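Local coordinates for protein transcriptional regulator URE2 (Saccharomyces cerevisiae, PDB 1K0C) that represses nitrogen catabolism genes by holding GATA transcriptional activators in the cytoplasm, and has glutathione peroxidase activity, at residues B[28-33]-B[220-225]. Residues are numbered along the deposited sequence; the frame is centred on the assembly and turned at random.
Sequences APNGFK and VPWNNV. With GTB (S-(p-nitrobenzyl)glutathione), chain F.
In this glutathione S-transferase-like part of URE2, the contact joins the thioredoxin-like N-terminal domain to the helical C-terminal domain beside the glutathione site: Pro-29, in the first turn of helix 29-40, packs against Pro-221 and Trp-222 of the short helix 220-223. The side chains of Pro-29 and Trp-222 cross at about a right angle, and Pro-29 CB makes a CH-pi contact over the face, 3.5 Å from the centroid of the Trp-222 six-membered ring and 17° off the ring normal. With CG anti to its carbonyl carbon (chi1 -60°), Trp-222 swings its indole across to helix 29-40. Pro-29 CB and Pro-221 CB touch at 3.9 Å, while Pro-221 CG lies 3.5 Å from Lys-33 CA, one helical turn beyond Pro-29. At the edge of the indole, Asn-30 OD1 comes within 3.2 Å of Trp-222 CZ2, the amide plane turned 57° from the ring; the same oxygen receives a weak hydrogen bond from Ser-87. Lys-33 gives this junction its backbone and CB, whereas its bent chain carries NZ to a hydrogen bond with Ser-87 OG. His-129 meets the Trp-222 ring nearly perpendicularly. S-(p-nitrobenzyl)glutathione borders Pro-29, Asn-30 and Trp-222: its C2' lies 3.6 Å from Pro-29 CD and 3.8 Å from Trp-222 CZ3, and Asn-30, a glutathione-binding residue, faces its carboxylate O11 at 3.5 Å from ND2. With no hydrogen bond between the two segments, their cohesion rests on apolar and CH-pi packing, through which both domains help shape the wall around the nitrobenzyl group.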
loop_
_atom_site.group_PDB
_atom_site.type_symbol
_atom_site.label_atom_id
_atom_site.label_comp_id
_atom_site.label_asym_id
_atom_site.label_seq_id
_atom_site.Cartn_x
_atom_site.Cartn_y
_atom_site.Cartn_z
ATOM N N ALA B 28 -3.468 -13.470 -11.151
ATOM C CA ALA B 28 -3.102 -12.360 -10.279
ATOM C C ALA B 28 -2.623 -11.097 -11.012
ATOM O O ALA B 28 -1.535 -11.076 -11.589
ATOM C CB ALA B 28 -2.036 -12.824 -9.298
ATOM N N PRO B 29 -3.434 -10.025 -10.991
ATOM C CA PRO B 29 -3.071 -8.765 -11.652
ATOM C C PRO B 29 -1.827 -8.147 -11.019
ATOM O O PRO B 29 -1.020 -7.518 -11.704
ATOM C CB PRO B 29 -4.306 -7.898 -11.445
ATOM C CG PRO B 29 -5.425 -8.912 -11.340
ATOM C CD PRO B 29 -4.807 -9.957 -10.465
ATOM N N ASN B 30 -1.676 -8.322 -9.709
ATOM C CA ASN B 30 -0.509 -7.785 -9.019
ATOM C C ASN B 30 0.749 -8.444 -9.559
ATOM O O ASN B 30 1.822 -7.845 -9.567
ATOM C CB ASN B 30 -0.588 -8.044 -7.520
ATOM C CG ASN B 30 -1.665 -7.243 -6.846
ATOM O OD1 ASN B 30 -1.783 -6.029 -7.056
ATOM N ND2 ASN B 30 -2.454 -7.910 -6.010
ATOM N N GLY B 31 0.614 -9.686 -10.005
ATOM C CA GLY B 31 1.759 -10.392 -10.544
ATOM C C GLY B 31 2.174 -9.762 -11.853
ATOM O O GLY B 31 3.337 -9.411 -12.056
ATOM N N PHE B 32 1.209 -9.609 -12.749
ATOM C CA PHE B 32 1.493 -9.003 -14.037
ATOM C C PHE B 32 1.973 -7.569 -13.858
ATOM O O PHE B 32 2.747 -7.059 -14.672
ATOM C CB PHE B 32 0.255 -9.069 -14.936
ATOM C CG PHE B 32 -0.045 -10.452 -15.419
ATOM C CD1 PHE B 32 -0.777 -11.333 -14.634
ATOM C CD2 PHE B 32 0.479 -10.905 -16.627
ATOM C CE1 PHE B 32 -0.981 -12.648 -15.041
ATOM C CE2 PHE B 32 0.282 -12.217 -17.044
ATOM C CZ PHE B 32 -0.450 -13.092 -16.248
ATOM N N LYS B 33 1.523 -6.923 -12.783
ATOM C CA LYS B 33 1.942 -5.559 -12.516
ATOM C C LYS B 33 3.458 -5.568 -12.365
ATOM O O LYS B 33 4.161 -4.754 -12.955
ATOM C CB LYS B 33 1.315 -5.042 -11.226
ATOM C CG LYS B 33 1.576 -3.563 -10.986
ATOM C CD LYS B 33 1.894 -3.270 -9.531
ATOM C CE LYS B 33 0.707 -3.437 -8.626
ATOM N NZ LYS B 33 1.086 -3.106 -7.212
ATOM N N VAL B 220 -2.590 -0.697 -14.918
ATOM C CA VAL B 220 -2.792 -1.473 -16.137
ATOM C C VAL B 220 -3.354 -2.887 -16.017
ATOM O O VAL B 220 -4.330 -3.221 -16.677
ATOM C CB VAL B 220 -1.489 -1.546 -16.984
ATOM C CG1 VAL B 220 -1.681 -2.496 -18.157
ATOM C CG2 VAL B 220 -1.129 -0.168 -17.499
ATOM N N PRO B 221 -2.750 -3.737 -15.179
ATOM C CA PRO B 221 -3.273 -5.102 -15.062
ATOM C C PRO B 221 -4.725 -5.157 -14.587
ATOM O O PRO B 221 -5.482 -6.055 -14.969
ATOM C CB PRO B 221 -2.314 -5.757 -14.067
ATOM C CG PRO B 221 -1.037 -4.986 -14.266
ATOM C CD PRO B 221 -1.544 -3.567 -14.352
ATOM N N TRP B 222 -5.103 -4.190 -13.753
ATOM C CA TRP B 222 -6.451 -4.134 -13.213
ATOM C C TRP B 222 -7.439 -3.579 -14.210
ATOM O O TRP B 222 -8.540 -4.109 -14.355
ATOM C CB TRP B 222 -6.470 -3.303 -11.932
ATOM C CG TRP B 222 -5.588 -3.887 -10.907
ATOM C CD1 TRP B 222 -4.252 -3.667 -10.760
ATOM C CD2 TRP B 222 -5.934 -4.913 -9.974
ATOM N NE1 TRP B 222 -3.738 -4.505 -9.799
ATOM C CE2 TRP B 222 -4.750 -5.280 -9.301
ATOM C CE3 TRP B 222 -7.129 -5.565 -9.649
ATOM C CZ2 TRP B 222 -4.726 -6.270 -8.312
ATOM C CZ3 TRP B 222 -7.107 -6.552 -8.666
ATOM C CH2 TRP B 222 -5.911 -6.894 -8.010
ATOM N N ASN B 223 -7.052 -2.518 -14.905
ATOM C CA ASN B 223 -7.941 -1.920 -15.891
ATOM C C ASN B 223 -8.492 -3.003 -16.815
ATOM O O ASN B 223 -9.588 -2.878 -17.357
ATOM C CB ASN B 223 -7.195 -0.877 -16.729
ATOM C CG ASN B 223 -6.574 0.213 -15.888
ATOM O OD1 ASN B 223 -7.083 0.557 -14.821
ATOM N ND2 ASN B 223 -5.471 0.780 -16.374
ATOM N N ASN B 224 -7.729 -4.078 -16.970
ATOM C CA ASN B 224 -8.109 -5.169 -17.848
ATOM C C ASN B 224 -9.056 -6.204 -17.258
ATOM O O ASN B 224 -9.402 -7.177 -17.926
ATOM C CB ASN B 224 -6.844 -5.867 -18.341
ATOM C CG ASN B 224 -6.000 -4.978 -19.234
ATOM O OD1 ASN B 224 -4.781 -5.154 -19.332
ATOM N ND2 ASN B 224 -6.646 -4.021 -19.904
ATOM N N VAL B 225 -9.487 -6.005 -16.021
ATOM C CA VAL B 225 -10.374 -6.975 -15.388
ATOM C C VAL B 225 -11.718 -6.416 -14.936
ATOM O O VAL B 225 -12.708 -7.144 -14.879
ATOM C CB VAL B 225 -9.683 -7.631 -14.171
ATOM C CG1 VAL B 225 -10.667 -8.521 -13.433
ATOM C CG2 VAL B 225 -8.485 -8.451 -14.633
HETATM N N1 GTB F . -1.407 -6.526 -1.327
HETATM C CA1 GTB F . -0.994 -7.785 -1.959
HETATM C C1 GTB F . -0.118 -7.259 -3.158
HETATM O O11 GTB F . -0.443 -6.208 -3.713
HETATM O O12 GTB F . 0.882 -7.916 -3.512
HETATM C CB1 GTB F . -2.258 -8.565 -2.426
HETATM C CG1 GTB F . -1.909 -9.885 -3.104
HETATM C CD1 GTB F . -3.170 -10.620 -3.538
HETATM O OE1 GTB F . -4.306 -10.155 -3.333
HETATM N N2 GTB F . -2.929 -11.784 -4.147
HETATM C CA2 GTB F . -4.029 -12.646 -4.636
HETATM C C2 GTB F . -3.723 -14.107 -4.264
HETATM O O2 GTB F . -2.563 -14.455 -3.975
HETATM C CB2 GTB F . -4.167 -12.575 -6.177
HETATM S SG2 GTB F . -4.564 -10.928 -6.845
HETATM N N3 GTB F . -4.755 -14.969 -4.275
HETATM C CA3 GTB F . -4.551 -16.375 -3.943
HETATM C C3 GTB F . -5.483 -16.841 -2.854
HETATM O O31 GTB F . -6.173 -17.847 -3.092
HETATM O O32 GTB F . -5.507 -16.200 -1.776
HETATM C "C'" GTB F . -6.377 -11.022 -6.574
HETATM C "C1'" GTB F . -7.141 -11.335 -7.861
HETATM C "C2'" GTB F . -7.850 -10.312 -8.529
HETATM C "C3'" GTB F . -8.552 -10.595 -9.720
HETATM C "C4'" GTB F . -8.576 -11.918 -10.294
HETATM N N41 GTB F . -9.350 -12.172 -11.596
HETATM O O41 GTB F . -9.953 -11.273 -12.167
HETATM O O42 GTB F . -9.372 -13.286 -12.087
HETATM C "C5'" GTB F . -7.871 -12.986 -9.643
HETATM C "C6'" GTB F . -7.153 -12.754 -8.451
#